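Local coordinates for CaaX farnesyltransferase alpha subunit Ram2 (Aspergillus fumigatus, PDB 4L9P), which forms, with the beta subunit Ram1, the heterodimeric protein farnesyltransferase that attaches a farnesyl group to the cysteine of C-terminal CaaX motifs, at the interface of chains A and B. Sequence-based numbering; all coordinates share one arbitrary frame. Chains: chain A, CaaX farnesyltransferase alpha subunit Ram2; chain B, CaaX farnesyltransferase beta subunit Ram1.

Contact 1: the interface of chains A and B. Residues chain A 192-195; chain B 87-90.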
# COMPACT_ATOMS: atom_id res chain seq x y z
N ALA A 192 27.13 2.19 2.82
CA ALA A 192 26.73 3.57 3.13
C ALA A 192 25.66 3.56 4.23
O ALA A 192 25.69 4.46 5.09
CB ALA A 192 26.16 4.23 1.86
N ASP A 193 24.73 2.61 4.18
CA ASP A 193 23.66 2.58 5.23
C ASP A 193 23.24 1.12 5.38
O ASP A 193 22.43 0.61 4.60
CB ASP A 193 22.47 3.47 4.86
CG ASP A 193 21.47 3.58 5.98
OD1 ASP A 193 21.59 2.80 6.95
OD2 ASP A 193 20.58 4.44 5.84
N VAL A 194 23.79 0.43 6.38
CA VAL A 194 23.50 -0.98 6.61
C VAL A 194 22.01 -1.21 6.94
O VAL A 194 21.53 -2.36 6.87
CB VAL A 194 24.45 -1.55 7.71
CG1 VAL A 194 24.15 -0.91 9.11
CG2 VAL A 194 24.41 -3.08 7.73
N ARG A 195 21.30 -0.13 7.24
CA ARG A 195 19.86 -0.24 7.53
C ARG A 195 18.97 -0.07 6.33
O ARG A 195 17.75 0.08 6.45
CB ARG A 195 19.46 0.79 8.61
CG ARG A 195 20.21 0.44 9.92
CD ARG A 195 20.40 1.65 10.71
NE ARG A 195 21.00 1.41 12.04
CZ ARG A 195 22.06 2.07 12.48
NH1 ARG A 195 22.67 2.96 11.71
NH2 ARG A 195 22.48 1.87 13.73
N SER B 87 25.83 5.69 13.38
CA SER B 87 24.89 6.63 12.76
C SER B 87 24.90 6.44 11.23
O SER B 87 25.98 6.42 10.60
CB SER B 87 25.34 8.06 13.05
OG SER B 87 24.44 8.98 12.46
N THR B 88 23.70 6.26 10.64
CA THR B 88 23.54 6.30 9.19
C THR B 88 22.36 7.18 8.83
O THR B 88 21.67 7.69 9.74
CB THR B 88 23.28 4.90 8.60
OG1 THR B 88 22.06 4.38 9.14
CG2 THR B 88 24.45 3.92 8.86
N GLU B 89 22.08 7.41 7.55
CA GLU B 89 21.00 8.29 7.20
C GLU B 89 19.67 7.80 7.80
O GLU B 89 18.86 8.60 8.24
CB GLU B 89 20.87 8.38 5.67
CG GLU B 89 19.71 9.25 5.22
CD GLU B 89 19.61 9.43 3.71
OE1 GLU B 89 19.46 8.43 2.94
OE2 GLU B 89 19.68 10.59 3.27
N THR B 90 19.49 6.48 7.85
CA THR B 90 18.27 5.92 8.45
C THR B 90 18.12 6.39 9.89
O THR B 90 17.01 6.80 10.28
CB THR B 90 18.31 4.34 8.41
OG1 THR B 90 18.24 3.93 7.05
CG2 THR B 90 17.14 3.72 9.16
O HOH W 1 24.16 6.69 5.66
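A:Asp193 sets its carboxylate between B:Thr88 and B:Thr90, crossing both side chains at about a right angle. It lies in the loop between helices 180-192 and 197-208 of the prenyltransferase alpha-subunit repeat fold; B:Thr88 immediately precedes helix 89-105 of the beta subunit and B:Thr90 lies in its first turn. With CG of A:Asp193 anti to the backbone N (chi1 -173°), the carboxylate faces the beta subunit. OD1 of A:Asp193 accepts the B:Thr88 hydroxyl OG1 at 2.7 Å from well above the carboxylate plane, while the amide N of A:Arg195, two residues on in its own chain, reaches this oxygen from the opposite face at 3.0 Å. OD2 of A:Asp193 is taken on its syn side by B:Thr90, whose hydroxyl OG1 lies 2.7 Å away and whose backbone N lies 3.1 Å away, again on opposite faces. These paired donors resist rotation of the carboxylate. By accepting the B:Thr90 amide, OD2 caps the N-terminus of helix 89-105 from the other subunit; the helix end would be expected to stabilise its charge. A:Arg195 crosses B:Thr88 obliquely with its chain extended from CG to NE; its NH1 donates nearly in the guanidinium plane to OG1 of B:Thr88 at 3.0 Å. This hydroxyl therefore receives from the arginine and gives to the aspartate. CB of A:Arg195 packs 3.7 Å from CB of B:Thr90. A water links the carbonyl O of A:Ala192 to the amide N of B:Glu89.

Contact 2: the interface of chains A and B. Residues chain A 42-45; chain B 137, 172, 175, 179.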
# COMPACT_ATOMS: atom_id res chain seq x y z
N MET A 42 -21.94 22.34 -10.71
CA MET A 42 -20.51 22.59 -10.87
C MET A 42 -19.67 21.40 -10.41
O MET A 42 -19.93 20.81 -9.37
CB MET A 42 -20.13 23.84 -10.09
CG MET A 42 -20.77 25.10 -10.67
SD MET A 42 -20.14 25.52 -12.31
CE MET A 42 -18.39 25.16 -11.94
N PRO A 43 -18.64 21.04 -11.18
CA PRO A 43 -17.81 19.89 -10.78
C PRO A 43 -16.97 20.22 -9.56
O PRO A 43 -16.86 21.39 -9.16
CB PRO A 43 -16.94 19.61 -11.99
CG PRO A 43 -17.04 20.89 -12.85
CD PRO A 43 -18.26 21.63 -12.47
N LEU A 44 -16.38 19.16 -9.00
CA LEU A 44 -15.66 19.27 -7.75
C LEU A 44 -14.14 19.23 -7.96
O LEU A 44 -13.67 18.61 -8.94
CB LEU A 44 -16.05 18.08 -6.87
CG LEU A 44 -17.52 18.12 -6.47
CD1 LEU A 44 -18.01 16.70 -6.09
CD2 LEU A 44 -17.74 19.11 -5.31
N ALA A 45 -13.38 19.86 -7.04
CA ALA A 45 -11.93 19.77 -7.05
C ALA A 45 -11.35 20.13 -8.41
O ALA A 45 -10.50 19.43 -8.95
CB ALA A 45 -11.46 18.41 -6.58
N LEU B 137 -12.67 20.59 -1.68
CA LEU B 137 -13.51 20.22 -2.83
C LEU B 137 -13.70 21.36 -3.80
O LEU B 137 -14.42 21.20 -4.80
CB LEU B 137 -14.91 19.76 -2.36
CG LEU B 137 -14.86 18.34 -1.79
CD1 LEU B 137 -16.12 18.05 -0.92
CD2 LEU B 137 -14.62 17.28 -2.91
N PHE B 172 -24.06 16.43 -2.11
CA PHE B 172 -23.06 16.45 -3.18
C PHE B 172 -23.44 15.58 -4.39
O PHE B 172 -22.63 15.50 -5.32
CB PHE B 172 -21.68 15.99 -2.66
CG PHE B 172 -20.99 17.07 -1.84
CD1 PHE B 172 -20.34 18.14 -2.45
CD2 PHE B 172 -21.02 17.05 -0.47
CE1 PHE B 172 -19.70 19.14 -1.70
CE2 PHE B 172 -20.41 18.06 0.27
CZ PHE B 172 -19.77 19.11 -0.33
N ARG B 175 -23.17 17.37 -7.87
CA ARG B 175 -21.82 17.77 -8.25
C ARG B 175 -20.95 16.55 -8.51
O ARG B 175 -20.08 16.60 -9.35
CB ARG B 175 -21.21 18.65 -7.19
CG ARG B 175 -21.99 19.95 -7.05
CD ARG B 175 -21.32 20.88 -6.06
NE ARG B 175 -20.09 21.41 -6.65
CZ ARG B 175 -19.18 22.12 -5.98
NH1 ARG B 175 -19.35 22.37 -4.67
NH2 ARG B 175 -18.07 22.53 -6.60
N THR B 179 -19.09 15.81 -12.08
CA THR B 179 -17.68 15.55 -12.14
C THR B 179 -17.39 14.25 -12.87
O THR B 179 -16.50 14.19 -13.70
CB THR B 179 -17.09 15.42 -10.69
OG1 THR B 179 -17.37 16.63 -9.96
CG2 THR B 179 -15.59 15.19 -10.72
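B:Arg175 grips the A:Met42-A:Leu44 strip of the alpha subunit, extended until the chain turns at A:Ala45 with left-handed backbone torsions, through two backbone carbonyls. This strip lies against the alpha-alpha toroid of the beta subunit, at helix 173-183 and the loop holding B:Leu137. NE of B:Arg175 points to the carbonyl O of A:Met42 at 2.8 Å, almost straight (170° at the hydrogen) and in the guanidinium plane. NH2 of B:Arg175 reaches the carbonyl O of A:Pro43 at 3.1 Å, tilted somewhat from that plane; both donors come from above the carbonyl planes. A bend at chi3 (72°) turns NE and NH2 toward successive carbonyls, and the paired bonds fix the guanidinium's rotation. Backbone amides of the alpha strip make further bonds. The N of A:Leu44 donates to the hydroxyl OG1 of B:Thr179 at 2.9 Å; this hydroxyl in turn donates to the carbonyl O of B:Arg175 one helical turn earlier, an arrangement that orients it as an acceptor. The N of A:Ala45 bonds to the carbonyl O of B:Leu137 at 2.8 Å. Apolar packing centres on A:Leu44, whose side chain crosses that of B:Thr179 at about a right angle. Its CG packs against CB of B:Arg175, the two side chains crossing at a slant, and CD1 rests near that residue's backbone carbonyl. CD2 of A:Leu44 is 4.0 Å from CD1 of the B:Phe172 ring and sits over the centre of the guanidinium face, 3.4 Å from CZ of B:Arg175.

About 46 Å separates the C-alpha centres of contact 1 and contact 2, and they share no residue or secondary-structure element. Contact 1 joins a turn between alpha-subunit helices to the start of beta-subunit helix 89-105, whereas contact 2 lays an alpha segment preceding helix 51-65 along beta helix 173-183. The first depends on a side-chain carboxylate, the second on backbone groups of the alpha chain together with a leucine side chain. Together they fasten the same two subunits at widely separated points, consistent with an extensive heterodimer interface in which the alpha subunit embraces the beta subunit, and should limit rocking between them.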